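Local structure of hypothetical protein (Bacteroides caccae, 4M8R) at residues G267-L272 with Y287-G292; P261-Q266 with K325-M330; D42-D47 with N75-R80. The protein is of unknown function, but belongs to the DUF4784 family and pairs an N-terminal Ig-like domain with a WD40-like domain probably related to beta-propellers. One frame throughout, in Å; residues are numbered along the deposited sequence.

Contact 1: G267-L272 with Y287-G292; sequences GNEIIL and YNYRNG
Tyr287 pairs with Ile271 through two backbone hydrogen bonds, Ile271 N to Tyr287 O at 2.8 Å and Tyr287 N to Ile271 O at 2.9 Å. Their side chains lie next to each other and point the same way, Ile271 CD1 sitting in the plane of the Tyr287 ring at its edge, 3.7 Å from CD2. Leu219 of strand 217-221 touches both, and Tyr289 as well. Asn288 carries its CG anti to the backbone N (chi1 -174°), and the Ile270 side chain crosses this amide group obliquely, Ile270 CD1 lying 3.6 Å from Asn288 ND2. The same amide closes an Asx turn: Arg290 N donates to Asn288 OD1 at 3.0 Å, coming from 40° above the carbonyl plane. An alanine at Asn288 would probably leave Arg290 N without this acceptor and open a gap beside Ile270 CD1. Strand 282-288, which pairs with strand 270-276 in a beta hairpin, ends at Asn288. Tyr289 N stands 4.0 Å above one face of the Tyr287 ring. The Tyr289 side chain, its CG between the backbone N and the carbonyl carbon, swings back to the 267-272 segment, where Asn268 O meets the ring edge 3.4 Å from CE2 and Glu269 CA lies oblique to it. Pro55 of the third subunit packs on Tyr289. Beyond it comes a classic beta bulge, in which Asn291 and Gly292 both face Asn288 and both give their N-H to Asn288 O.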
loop_
_atom_site.group_PDB
_atom_site.type_symbol
_atom_site.label_atom_id
_atom_site.label_comp_id
_atom_site.label_asym_id
_atom_site.label_seq_id
_atom_site.Cartn_x
_atom_site.Cartn_y
_atom_site.Cartn_z
ATOM N N GLY A 267 18.191 6.267 8.264
ATOM C CA GLY A 267 18.183 5.213 9.279
ATOM C C GLY A 267 17.648 5.687 10.623
ATOM O O GLY A 267 17.288 4.866 11.471
ATOM N N ASN A 268 17.608 7.008 10.819
ATOM C CA ASN A 268 17.024 7.636 12.009
ATOM C C ASN A 268 17.693 7.256 13.330
ATOM O O ASN A 268 17.036 7.193 14.361
ATOM C CB ASN A 268 15.508 7.367 12.067
ATOM C CG ASN A 268 14.762 7.953 10.880
ATOM O OD1 ASN A 268 15.316 8.722 10.094
ATOM N ND2 ASN A 268 13.490 7.600 10.753
ATOM N N GLU A 269 19.001 7.022 13.293
ATOM C CA GLU A 269 19.762 6.690 14.496
ATOM C C GLU A 269 20.601 7.866 14.987
ATOM O O GLU A 269 20.762 8.052 16.194
ATOM C CB GLU A 269 20.653 5.476 14.237
ATOM C CG GLU A 269 19.860 4.197 14.001
ATOM C CD GLU A 269 20.722 3.004 13.627
ATOM O OE1 GLU A 269 21.925 2.989 13.965
ATOM O OE2 GLU A 269 20.191 2.070 12.997
ATOM N N ILE A 270 21.129 8.649 14.048
ATOM C CA ILE A 270 21.938 9.823 14.365
ATOM C C ILE A 270 21.164 11.099 14.036
ATOM O O ILE A 270 20.514 11.184 12.989
ATOM C CB ILE A 270 23.263 9.824 13.569
ATOM C CG1 ILE A 270 23.990 8.472 13.695
ATOM C CG2 ILE A 270 24.171 10.960 14.030
ATOM C CD1 ILE A 270 24.464 8.131 15.094
ATOM N N ILE A 271 21.245 12.084 14.932
ATOM C CA ILE A 271 20.563 13.364 14.763
ATOM C C ILE A 271 21.575 14.500 14.721
ATOM O O ILE A 271 22.463 14.571 15.562
ATOM C CB ILE A 271 19.557 13.622 15.906
ATOM C CG1 ILE A 271 18.386 12.629 15.814
ATOM C CG2 ILE A 271 19.038 15.056 15.850
ATOM C CD1 ILE A 271 17.522 12.539 17.059
ATOM N N LEU A 272 21.415 15.399 13.757
ATOM C CA LEU A 272 22.292 16.560 13.614
ATOM C C LEU A 272 21.685 17.770 14.312
ATOM O O LEU A 272 20.544 18.135 14.048
ATOM C CB LEU A 272 22.515 16.898 12.135
ATOM C CG LEU A 272 23.395 15.967 11.297
ATOM C CD1 LEU A 272 22.792 14.574 11.188
ATOM C CD2 LEU A 272 23.596 16.570 9.915
ATOM N N TYR A 287 23.779 13.737 17.993
ATOM C CA TYR A 287 23.080 13.039 19.065
ATOM C C TYR A 287 22.688 11.639 18.612
ATOM O O TYR A 287 22.059 11.464 17.572
ATOM C CB TYR A 287 21.853 13.834 19.513
ATOM C CG TYR A 287 20.927 13.088 20.454
ATOM C CD1 TYR A 287 21.244 12.933 21.799
ATOM C CD2 TYR A 287 19.731 12.546 19.999
ATOM C CE1 TYR A 287 20.394 12.256 22.661
ATOM C CE2 TYR A 287 18.879 11.866 20.853
ATOM C CZ TYR A 287 19.212 11.726 22.181
ATOM O OH TYR A 287 18.363 11.054 23.030
ATOM N N ASN A 288 23.082 10.651 19.407
ATOM C CA ASN A 288 22.732 9.256 19.193
ATOM C C ASN A 288 21.898 8.821 20.390
ATOM O O ASN A 288 22.387 8.863 21.520
ATOM C CB ASN A 288 24.009 8.413 19.089
ATOM C CG ASN A 288 23.740 6.966 18.708
ATOM O OD1 ASN A 288 22.656 6.431 18.939
ATOM N ND2 ASN A 288 24.744 6.318 18.136
ATOM N N TYR A 289 20.653 8.402 20.155
ATOM C CA TYR A 289 19.749 8.066 21.266
ATOM C C TYR A 289 20.209 6.857 22.087
ATOM O O TYR A 289 19.692 6.633 23.186
ATOM C CB TYR A 289 18.284 7.903 20.812
ATOM C CG TYR A 289 17.992 6.815 19.790
ATOM C CD1 TYR A 289 18.129 5.463 20.107
ATOM C CD2 TYR A 289 17.534 7.140 18.516
ATOM C CE1 TYR A 289 17.847 4.471 19.179
ATOM C CE2 TYR A 289 17.248 6.155 17.584
ATOM C CZ TYR A 289 17.408 4.824 17.920
ATOM O OH TYR A 289 17.122 3.851 16.992
ATOM N N ARG A 290 21.161 6.086 21.551
ATOM C CA ARG A 290 21.756 4.965 22.279
ATOM C C ARG A 290 23.035 5.338 23.023
ATOM O O ARG A 290 23.361 4.709 24.021
ATOM C CB ARG A 290 22.071 3.813 21.331
ATOM C CG ARG A 290 20.871 3.258 20.578
ATOM C CD ARG A 290 21.080 1.808 20.143
ATOM N NE ARG A 290 22.487 1.400 20.179
ATOM C CZ ARG A 290 23.082 0.751 21.185
ATOM N NH1 ARG A 290 22.410 0.399 22.282
ATOM N NH2 ARG A 290 24.373 0.457 21.091
ATOM N N ASN A 291 23.761 6.352 22.535
ATOM C CA ASN A 291 25.084 6.726 23.097
ATOM C C ASN A 291 25.224 8.137 23.676
ATOM O O ASN A 291 26.139 8.391 24.456
ATOM C CB ASN A 291 26.170 6.553 22.033
ATOM C CG ASN A 291 26.306 5.118 21.562
ATOM O OD1 ASN A 291 25.972 4.176 22.283
ATOM N ND2 ASN A 291 26.796 4.946 20.342
ATOM N N GLY A 292 24.352 9.056 23.275
ATOM C CA GLY A 292 24.348 10.412 23.824
ATOM C C GLY A 292 24.859 11.470 22.866
ATOM O O GLY A 292 24.804 11.300 21.645
#

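Contact 2: P261-Q266 with K325-M330; sequences PGVFMQ and KKVGYM
Lys325 reaches from strand 325-333 to the end of strand 262-264, tying together two sheets whose face-to-face packing is consistent with neighbouring blades of a beta-propeller. The two strands run roughly antiparallel, 153° between their directions, yet with axes 8.0 Å apart they meet mostly through side chains. From CB, the Lys325 chain sets out with CG between its backbone N and carbonyl carbon, and CG packs against Gln266 CB at 4.1 Å. CD and CE then run close to Phe264 O, CE also lying near Gln266 CA. A bend at the last torsion (chi4 129°) delivers Lys325 NZ to Phe264 O at 2.7 Å, a hydrogen bond in which the donor stands well above the carbonyl plane. Lys325 NZ also touches Phe264 CB and makes a weak bond of 3.1 Å to Met265 O. Gly202 O and Asn268 OD1 accept from it too, so this buried ammonium is held among four oxygens, a setting likely to stabilise its positive charge. Beside the lysine, the two branches of Val327 serve different partners. Val327 CG1 lies 3.9 Å from Val263 CG1 as the two side chains slide past each other in opposite directions, while Val327 CG2 meets CG of the selenomethionine Met265 at 3.7 Å, those two side chains crossing at about a right angle. Tyr308 of strand 303-310 touches both Val263 and Val327. Gln266, stretched out beyond CG, sends its amide to the start of the other strand and also accepts from Glu54 N of the fourth subunit. Lys325 N donates in plane to a lone pair of Gln266 OE1 at 2.9 Å, the N-H pointing at the oxygen with an angle of 157°.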
loop_
_atom_site.group_PDB
_atom_site.type_symbol
_atom_site.label_atom_id
_atom_site.label_comp_id
_atom_site.label_asym_id
_atom_site.label_seq_id
_atom_site.Cartn_x
_atom_site.Cartn_y
_atom_site.Cartn_z
ATOM N N PRO A 261 15.690 23.380 13.784
ATOM C CA PRO A 261 15.350 21.977 13.975
ATOM C C PRO A 261 16.528 21.042 13.716
ATOM O O PRO A 261 17.332 21.272 12.810
ATOM C CB PRO A 261 14.232 21.728 12.953
ATOM C CG PRO A 261 14.256 22.880 12.014
ATOM C CD PRO A 261 14.874 24.028 12.744
ATOM N N GLY A 262 16.628 19.999 14.531
ATOM C CA GLY A 262 17.567 18.928 14.272
ATOM C C GLY A 262 17.079 18.083 13.111
ATOM O O GLY A 262 15.920 18.181 12.695
ATOM N N VAL A 263 17.969 17.250 12.584
ATOM C CA VAL A 263 17.655 16.440 11.415
ATOM C C VAL A 263 18.130 15.012 11.616
ATOM O O VAL A 263 19.270 14.782 11.996
ATOM C CB VAL A 263 18.312 17.034 10.156
ATOM C CG1 VAL A 263 18.255 16.057 8.994
ATOM C CG2 VAL A 263 17.639 18.342 9.778
ATOM N N PHE A 264 17.237 14.062 11.366
ATOM C CA PHE A 264 17.592 12.646 11.387
ATOM C C PHE A 264 18.404 12.301 10.152
ATOM O O PHE A 264 17.989 12.590 9.031
ATOM C CB PHE A 264 16.341 11.753 11.372
ATOM C CG PHE A 264 15.697 11.560 12.718
ATOM C CD1 PHE A 264 16.298 10.770 13.681
ATOM C CD2 PHE A 264 14.465 12.137 13.006
ATOM C CE1 PHE A 264 15.697 10.575 14.916
ATOM C CE2 PHE A 264 13.861 11.949 14.237
ATOM C CZ PHE A 264 14.481 11.168 15.197
HETATM N N MSE A 265 19.540 11.651 10.357
HETATM C CA MSE A 265 20.258 11.024 9.253
HETATM C C MSE A 265 19.453 9.851 8.763
HETATM O O MSE A 265 18.529 9.403 9.448
HETATM C CB MSE A 265 21.604 10.571 9.777
HETATM C CG MSE A 265 22.570 10.301 8.639
HETATM SE SE MSE A 265 24.364 10.089 9.397
HETATM C CE MSE A 265 24.546 11.752 10.431
ATOM N N GLN A 266 19.767 9.349 7.569
ATOM C CA GLN A 266 19.072 8.170 7.041
ATOM C C GLN A 266 19.270 7.005 8.011
ATOM O O GLN A 266 20.367 6.806 8.537
ATOM C CB GLN A 266 19.554 7.797 5.631
ATOM C CG GLN A 266 18.691 6.736 4.943
ATOM C CD GLN A 266 19.179 6.369 3.546
ATOM O OE1 GLN A 266 18.920 7.082 2.578
ATOM N NE2 GLN A 266 19.879 5.243 3.436
ATOM N N LYS A 325 17.509 9.636 2.164
ATOM C CA LYS A 325 17.907 11.038 2.234
ATOM C C LYS A 325 19.411 11.266 2.364
ATOM O O LYS A 325 20.163 10.382 2.763
ATOM C CB LYS A 325 17.176 11.735 3.389
ATOM C CG LYS A 325 17.188 10.949 4.680
ATOM C CD LYS A 325 16.243 11.500 5.736
ATOM C CE LYS A 325 15.912 10.405 6.742
ATOM N NZ LYS A 325 16.114 10.848 8.142
ATOM N N LYS A 326 19.825 12.473 1.989
ATOM C CA LYS A 326 21.175 12.964 2.216
ATOM C C LYS A 326 21.054 14.123 3.189
ATOM O O LYS A 326 20.244 15.021 2.979
ATOM C CB LYS A 326 21.797 13.440 0.903
ATOM C CG LYS A 326 22.034 12.319 -0.098
ATOM C CD LYS A 326 22.139 12.848 -1.520
ATOM C CE LYS A 326 22.189 11.717 -2.541
ATOM N NZ LYS A 326 23.477 10.971 -2.513
ATOM N N VAL A 327 21.838 14.095 4.261
ATOM C CA VAL A 327 21.774 15.141 5.278
ATOM C C VAL A 327 23.119 15.811 5.467
ATOM O O VAL A 327 24.163 15.243 5.152
ATOM C CB VAL A 327 21.283 14.601 6.637
ATOM C CG1 VAL A 327 20.032 13.753 6.446
ATOM C CG2 VAL A 327 22.369 13.801 7.338
ATOM N N GLY A 328 23.079 17.020 6.008
ATOM C CA GLY A 328 24.294 17.754 6.283
ATOM C C GLY A 328 24.069 19.045 7.033
ATOM O O GLY A 328 23.002 19.274 7.608
ATOM N N TYR A 329 25.105 19.879 7.015
ATOM C CA TYR A 329 25.127 21.150 7.713
ATOM C C TYR A 329 25.395 22.284 6.726
ATOM O O TYR A 329 26.294 22.181 5.886
ATOM C CB TYR A 329 26.249 21.143 8.745
ATOM C CG TYR A 329 25.964 20.385 10.026
ATOM C CD1 TYR A 329 25.043 20.864 10.951
ATOM C CD2 TYR A 329 26.664 19.222 10.343
ATOM C CE1 TYR A 329 24.801 20.193 12.138
ATOM C CE2 TYR A 329 26.429 18.545 11.529
ATOM C CZ TYR A 329 25.498 19.036 12.424
ATOM O OH TYR A 329 25.263 18.373 13.609
HETATM N N MSE A 330 24.606 23.352 6.823
HETATM C CA MSE A 330 24.927 24.615 6.164
HETATM C C MSE A 330 25.853 25.325 7.109
HETATM O O MSE A 330 25.490 25.571 8.256
HETATM C CB MSE A 330 23.681 25.463 5.919
HETATM C CG MSE A 330 23.941 26.668 5.010
HETATM SE SE MSE A 330 24.940 28.130 5.901
HETATM C CE MSE A 330 23.808 28.461 7.485
#

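Contact 3: D42-D47 with N75-R80; sequences DQVDFD and NGMSIR. With PO4 (phosphate ion), chain F.
The Phe46 ring has the carbonyl oxygen Arg80 O at its edge, in the ring plane and 3.9 Å from CZ. Ile79 CD1 comes to the ring obliquely, 3.7 Å from Phe46 CE1; the two side chains meet tip to tip. Val90, Ala67, Met81 and Pro82 also touch Phe46, which is buried in the interior of the Ig-like beta-sandwich. Strands 43-50 and 76-80 both border strand 60-72 in the sheet order, one on each side, and point their side chains at each other with axes 9.5 Å apart and an angle of 44°. What joins the segments is therefore apolar side-chain contact rather than backbone pairing. Val44 stands at the middle of it and divides its two methyls. Val44 CG1, anti to the backbone N (chi1 176°), lies 4.0 Å from Ile79 CD1, the two side chains crossing at about a right angle. Val44 CG2 lies 4.0 Å from CE of the selenomethionine Met77, the two side chains sliding past each other in opposite directions. Met77 is bent at chi3 (-41°), which places that methyl, and Asp42 O lies 4.2 Å from Met77 CE. Ile79 CD1 thus touches both Val44 CG1 and the Phe46 ring. At the margins the polar groups turn to other partners, Asp42 making a salt bridge to Arg96 and Asp47 one to Lys234 of the third subunit. Between Met77 and Ile79, Ser78 points to the other face of its strand, toward a phosphate ion probably taken from the crystallisation liquor. This ion also bonds to His32 NE2, and Ser78 OG donates to its O4 at 2.8 Å.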
loop_
_atom_site.group_PDB
_atom_site.type_symbol
_atom_site.label_atom_id
_atom_site.label_comp_id
_atom_site.label_asym_id
_atom_site.label_seq_id
_atom_site.Cartn_x
_atom_site.Cartn_y
_atom_site.Cartn_z
ATOM N N ASP A 42 -20.276 14.266 31.686
ATOM C CA ASP A 42 -20.909 13.821 30.446
ATOM C C ASP A 42 -20.054 14.272 29.274
ATOM O O ASP A 42 -19.568 15.405 29.254
ATOM C CB ASP A 42 -22.327 14.387 30.292
ATOM C CG ASP A 42 -23.349 13.659 31.151
ATOM O OD1 ASP A 42 -22.955 12.814 31.978
ATOM O OD2 ASP A 42 -24.560 13.938 31.010
ATOM N N GLN A 43 -19.843 13.370 28.319
ATOM C CA GLN A 43 -19.095 13.688 27.112
ATOM C C GLN A 43 -20.012 13.553 25.901
ATOM O O GLN A 43 -21.147 13.080 26.013
ATOM C CB GLN A 43 -17.866 12.788 26.992
ATOM C CG GLN A 43 -16.963 12.850 28.224
ATOM C CD GLN A 43 -15.573 12.264 28.008
ATOM O OE1 GLN A 43 -15.101 12.131 26.878
ATOM N NE2 GLN A 43 -14.904 11.918 29.104
ATOM N N VAL A 44 -19.527 14.005 24.753
ATOM C CA VAL A 44 -20.293 13.939 23.524
ATOM C C VAL A 44 -19.430 13.313 22.437
ATOM O O VAL A 44 -18.278 13.704 22.252
ATOM C CB VAL A 44 -20.769 15.341 23.098
ATOM C CG1 VAL A 44 -21.494 15.287 21.763
ATOM C CG2 VAL A 44 -21.675 15.944 24.169
ATOM N N ASP A 45 -20.004 12.340 21.730
ATOM C CA ASP A 45 -19.318 11.602 20.665
ATOM C C ASP A 45 -19.978 11.849 19.316
ATOM O O ASP A 45 -21.195 12.015 19.231
ATOM C CB ASP A 45 -19.379 10.095 20.934
ATOM C CG ASP A 45 -18.386 9.638 21.973
ATOM O OD1 ASP A 45 -17.230 10.127 21.970
ATOM O OD2 ASP A 45 -18.763 8.767 22.782
ATOM N N PHE A 46 -19.158 11.836 18.269
ATOM C CA PHE A 46 -19.624 11.916 16.893
ATOM C C PHE A 46 -19.410 10.581 16.204
ATOM O O PHE A 46 -18.400 9.918 16.443
ATOM C CB PHE A 46 -18.795 12.925 16.107
ATOM C CG PHE A 46 -18.961 14.350 16.538
ATOM C CD1 PHE A 46 -20.221 14.910 16.688
ATOM C CD2 PHE A 46 -17.844 15.157 16.714
ATOM C CE1 PHE A 46 -20.362 16.242 17.045
ATOM C CE2 PHE A 46 -17.979 16.484 17.074
ATOM C CZ PHE A 46 -19.239 17.028 17.241
ATOM N N ASP A 47 -20.349 10.203 15.338
ATOM C CA ASP A 47 -20.122 9.160 14.340
ATOM C C ASP A 47 -20.330 9.785 12.959
ATOM O O ASP A 47 -21.336 10.444 12.721
ATOM C CB ASP A 47 -21.080 7.974 14.536
ATOM C CG ASP A 47 -20.623 7.003 15.644
ATOM O OD1 ASP A 47 -19.605 7.258 16.333
ATOM O OD2 ASP A 47 -21.293 5.962 15.828
ATOM N N ASN A 75 -28.954 22.089 31.735
ATOM C CA ASN A 75 -30.025 22.047 30.734
ATOM C C ASN A 75 -29.519 21.863 29.299
ATOM O O ASN A 75 -30.308 21.733 28.373
ATOM C CB ASN A 75 -30.925 23.286 30.829
ATOM C CG ASN A 75 -30.147 24.587 30.873
ATOM O OD1 ASN A 75 -29.112 24.734 30.227
ATOM N ND2 ASN A 75 -30.655 25.545 31.640
ATOM N N GLY A 76 -28.200 21.839 29.114
ATOM C CA GLY A 76 -27.627 21.615 27.788
ATOM C C GLY A 76 -26.159 21.969 27.656
ATOM O O GLY A 76 -25.498 22.301 28.635
HETATM N N MSE A 77 -25.638 21.881 26.433
HETATM C CA MSE A 77 -24.213 22.106 26.186
HETATM C C MSE A 77 -23.973 22.579 24.781
HETATM O O MSE A 77 -24.773 22.322 23.891
HETATM C CB MSE A 77 -23.407 20.833 26.475
HETATM C CG MSE A 77 -24.150 19.518 26.223
HETATM SE SE MSE A 77 -23.412 18.092 27.385
HETATM C CE MSE A 77 -21.514 18.535 27.222
ATOM N N SER A 78 -22.871 23.299 24.589
ATOM C CA SER A 78 -22.432 23.749 23.271
ATOM C C SER A 78 -21.216 22.937 22.843
ATOM O O SER A 78 -20.280 22.769 23.625
ATOM C CB SER A 78 -22.053 25.230 23.307
ATOM O OG SER A 78 -23.113 26.026 23.803
ATOM N N ILE A 79 -21.228 22.437 21.611
ATOM C CA ILE A 79 -20.088 21.690 21.078
ATOM C C ILE A 79 -19.606 22.315 19.781
ATOM O O ILE A 79 -20.366 23.002 19.106
ATOM C CB ILE A 79 -20.431 20.206 20.843
ATOM C CG1 ILE A 79 -21.467 20.045 19.727
ATOM C CG2 ILE A 79 -20.940 19.587 22.133
ATOM C CD1 ILE A 79 -21.903 18.614 19.497
ATOM N N ARG A 80 -18.333 22.101 19.458
ATOM C CA ARG A 80 -17.755 22.639 18.230
ATOM C C ARG A 80 -17.676 21.542 17.177
ATOM O O ARG A 80 -17.280 20.429 17.483
ATOM C CB ARG A 80 -16.361 23.223 18.496
ATOM C CG ARG A 80 -15.891 24.162 17.396
ATOM C CD ARG A 80 -14.628 24.915 17.775
ATOM N NE ARG A 80 -14.856 25.909 18.828
ATOM C CZ ARG A 80 -15.421 27.108 18.649
ATOM N NH1 ARG A 80 -15.848 27.500 17.448
ATOM N NH2 ARG A 80 -15.571 27.929 19.690
HETATM P P PO4 F . -23.149 29.837 22.466
HETATM O O1 PO4 F . -24.499 30.244 23.015
HETATM O O2 PO4 F . -23.296 29.367 21.037
HETATM O O3 PO4 F . -22.207 31.019 22.470
HETATM O O4 PO4 F . -22.588 28.724 23.326
#

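Contact 3 comes first along the chain, within the Ig-like domain, while contacts 1 and 2 belong to the WD40-like domain, the segments of contact 1 falling between those of contact 2. Contacts 1 and 2 lie with centres about 11 Å apart and share a sheet in which strands 262-264 and 270-276 are neighbours: contact 1 extends that sheet outward through a hairpin, and contact 2 packs it on the sheet holding strand 325-333. Contact 3 is remote, its centre about 44 and 45 Å from theirs and across the chain's centre. The contacts thus lie in two different domains, with about 29 Å or more between the nearest atoms of contact 3 and the other two, and all three reach the third subunit.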